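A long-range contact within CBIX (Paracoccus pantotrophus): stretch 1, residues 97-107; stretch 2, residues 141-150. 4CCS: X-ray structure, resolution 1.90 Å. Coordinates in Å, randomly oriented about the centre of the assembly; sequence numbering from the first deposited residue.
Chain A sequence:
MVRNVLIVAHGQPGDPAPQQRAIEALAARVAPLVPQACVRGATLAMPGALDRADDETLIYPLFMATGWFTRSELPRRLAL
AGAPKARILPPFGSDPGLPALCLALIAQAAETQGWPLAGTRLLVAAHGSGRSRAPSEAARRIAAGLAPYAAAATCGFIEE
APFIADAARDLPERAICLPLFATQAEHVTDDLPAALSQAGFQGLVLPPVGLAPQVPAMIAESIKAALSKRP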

# COMPACT_ATOMS: atom_id res chain seq x y z
N GLY A 97 8.54 -0.01 8.16
CA GLY A 97 7.70 0.92 8.91
C GLY A 97 6.19 0.73 8.75
O GLY A 97 5.44 1.41 9.45
N LEU A 98 5.75 -0.17 7.86
CA LEU A 98 4.31 -0.33 7.61
C LEU A 98 3.51 -0.86 8.83
O LEU A 98 2.46 -0.28 9.12
N PRO A 99 3.99 -1.90 9.60
CA PRO A 99 3.19 -2.34 10.75
C PRO A 99 2.99 -1.27 11.82
O PRO A 99 1.88 -1.16 12.35
N ALA A 100 4.03 -0.46 12.10
CA ALA A 100 3.92 0.63 13.09
C ALA A 100 2.95 1.71 12.58
O ALA A 100 2.13 2.22 13.34
N LEU A 101 3.00 2.00 11.27
CA LEU A 101 2.07 2.98 10.67
C LEU A 101 0.60 2.55 10.83
O LEU A 101 -0.24 3.37 11.23
N CYS A 102 0.30 1.26 10.55
CA CYS A 102 -1.05 0.69 10.69
C CYS A 102 -1.51 0.80 12.13
O CYS A 102 -2.66 1.17 12.38
N LEU A 103 -0.61 0.49 13.08
CA LEU A 103 -0.93 0.59 14.51
C LEU A 103 -1.25 2.02 14.94
O LEU A 103 -2.24 2.23 15.62
N ALA A 104 -0.43 3.00 14.52
CA ALA A 104 -0.65 4.40 14.87
C ALA A 104 -1.99 4.92 14.29
O ALA A 104 -2.73 5.60 14.99
N LEU A 105 -2.31 4.55 13.03
CA LEU A 105 -3.58 4.98 12.42
C LEU A 105 -4.79 4.41 13.16
O LEU A 105 -5.74 5.14 13.44
N ILE A 106 -4.74 3.12 13.50
CA ILE A 106 -5.82 2.44 14.22
C ILE A 106 -5.98 2.97 15.66
O ILE A 106 -7.11 3.21 16.10
N ALA A 107 -4.85 3.20 16.36
CA ALA A 107 -4.86 3.75 17.72
C ALA A 107 -5.44 5.17 17.71
O ALA A 107 -6.30 5.48 18.54
N ARG A 141 0.24 -11.11 8.36
CA ARG A 141 1.36 -10.68 9.22
C ARG A 141 1.01 -9.34 9.86
O ARG A 141 1.27 -9.14 11.06
N ILE A 142 0.39 -8.41 9.08
CA ILE A 142 -0.06 -7.11 9.60
C ILE A 142 -1.11 -7.33 10.72
O ILE A 142 -0.94 -6.85 11.83
N ALA A 143 -2.19 -8.08 10.41
CA ALA A 143 -3.26 -8.35 11.39
C ALA A 143 -2.70 -9.01 12.67
O ALA A 143 -3.04 -8.58 13.76
N ALA A 144 -1.81 -10.02 12.52
CA ALA A 144 -1.21 -10.70 13.68
C ALA A 144 -0.34 -9.76 14.52
O ALA A 144 -0.24 -9.96 15.73
N GLY A 145 0.24 -8.71 13.92
CA GLY A 145 1.05 -7.71 14.63
C GLY A 145 0.18 -6.70 15.37
O GLY A 145 0.62 -6.13 16.36
N LEU A 146 -1.05 -6.45 14.87
CA LEU A 146 -1.98 -5.51 15.49
C LEU A 146 -2.80 -6.17 16.62
O LEU A 146 -3.13 -5.51 17.60
N ALA A 147 -3.14 -7.46 16.45
CA ALA A 147 -3.97 -8.25 17.37
C ALA A 147 -3.58 -8.15 18.88
O ALA A 147 -4.50 -8.09 19.69
N PRO A 148 -2.26 -8.09 19.26
CA PRO A 148 -1.93 -7.98 20.70
C PRO A 148 -2.38 -6.68 21.35
O PRO A 148 -2.51 -6.63 22.58
N TYR A 149 -2.66 -5.64 20.54
CA TYR A 149 -3.08 -4.33 21.05
C TYR A 149 -4.59 -4.13 21.07
O TYR A 149 -5.07 -3.16 21.66
N ALA A 150 -5.34 -5.05 20.46
CA ALA A 150 -6.79 -4.94 20.33
C ALA A 150 -7.55 -6.16 20.82
O ALA A 150 -6.95 -7.07 21.39

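The contact between helix 98-107 and helix 141-146 is built from apolar contacts, mostly of aliphatic side chains, the two axes approaching to 9.8 Å at an angle of 54°. At its centre lies Leu 146 (chi1 m, chi2 t). Its CA-CB bond runs sideways, but the end of the side chain comes nearer to the first helix, where CD2 of Leu 146 packs 3.6 Å from CA of Leu 103 and 4.1 Å from CB of Cys 102. The methyl thus rests on the backbone where Cys 102 joins Leu 103. CD1 of Leu 146 lies 3.7 Å from CD1 of Ile 106 (m, t), which CD2 of Leu 146 also approaches, at 4.1 Å.

One turn earlier, Ile 142 (m, m) likewise starts sideways and bends inward. CD1 of Ile 142 reaches CG of Pro 99 at 3.7 Å and CG of Leu 98 (t, p) at 4.3 Å, while its CG2 lies 4.0 Å from SG of Cys 102 (m).

Leu 103 (t, p) points toward the second stretch and extends the apolar surface to the exposed Tyr 149 (chi1 m). CD2 of Leu 103 sits 3.8 Å from the centroid of the Tyr 149 ring, over one face, in a CH-pi contact. No hydrogen bond links the stretches, so even at this margin the pairing rests on apolar packing.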

# COMPACT_ATOMS: atom_id res chain seq x y z
CB LEU A 98 4.02 -1.15 6.34
CG LEU A 98 2.53 -1.22 5.86
CD1 LEU A 98 1.94 0.18 5.67
CD2 LEU A 98 2.39 -2.03 4.58
CB PRO A 99 3.95 -3.58 11.28
CG PRO A 99 4.66 -4.10 10.08
CD PRO A 99 5.08 -2.86 9.31
CB ALA A 100 5.28 1.23 13.37
CB LEU A 101 2.43 3.25 9.19
CG LEU A 101 1.45 4.15 8.40
CD1 LEU A 101 1.31 5.51 9.06
CD2 LEU A 101 1.91 4.30 7.00
CB CYS A 102 -1.09 -0.76 10.21
SG CYS A 102 -0.80 -0.96 8.43
CB LEU A 103 0.16 -0.06 15.39
CG LEU A 103 -0.12 -0.12 16.90
CD1 LEU A 103 -1.37 -0.94 17.21
CD2 LEU A 103 1.08 -0.70 17.67
CB ALA A 104 0.50 5.25 14.36
CB LEU A 105 -3.63 4.58 10.94
CG LEU A 105 -2.72 5.35 9.98
CD1 LEU A 105 -2.61 4.61 8.67
CD2 LEU A 105 -3.25 6.79 9.74
CB ILE A 106 -5.62 0.90 14.14
CG1 ILE A 106 -6.00 0.40 12.73
CG2 ILE A 106 -6.43 0.18 15.20
CD1 ILE A 106 -5.40 -0.93 12.36
CB ALA A 107 -3.44 3.76 18.30
CB ARG A 141 2.66 -10.54 8.41
CG ARG A 141 3.44 -11.83 8.26
CD ARG A 141 4.87 -11.60 7.79
NE ARG A 141 4.97 -11.03 6.44
CZ ARG A 141 4.90 -11.73 5.31
NH1 ARG A 141 4.68 -13.04 5.34
NH2 ARG A 141 5.02 -11.13 4.14
CB ILE A 142 -0.56 -6.13 8.49
CG1 ILE A 142 0.55 -5.74 7.46
CG2 ILE A 142 -1.24 -4.87 9.10
CD1 ILE A 142 1.74 -4.88 7.98
CB ALA A 143 -4.34 -9.24 10.78
CB ALA A 144 -0.40 -11.92 13.22
CB LEU A 146 -2.97 -4.96 14.42
CG LEU A 146 -2.40 -4.13 13.27
CD1 LEU A 146 -3.42 -4.02 12.14
CD2 LEU A 146 -2.01 -2.75 13.73
CB ALA A 147 -4.03 -9.71 16.94
CB PRO A 148 -0.40 -8.09 20.71
CG PRO A 148 -0.08 -8.89 19.54
CD PRO A 148 -1.03 -8.38 18.49
CB TYR A 149 -2.39 -3.21 20.26
CG TYR A 149 -0.89 -3.37 20.19
CD1 TYR A 149 -0.07 -2.95 21.25
CD2 TYR A 149 -0.28 -3.98 19.10
CE1 TYR A 149 1.31 -3.12 21.20
CE2 TYR A 149 1.10 -4.16 19.05
CZ TYR A 149 1.89 -3.71 20.09
OH TYR A 149 3.25 -3.87 20.03
CB ALA A 150 -7.13 -4.66 18.86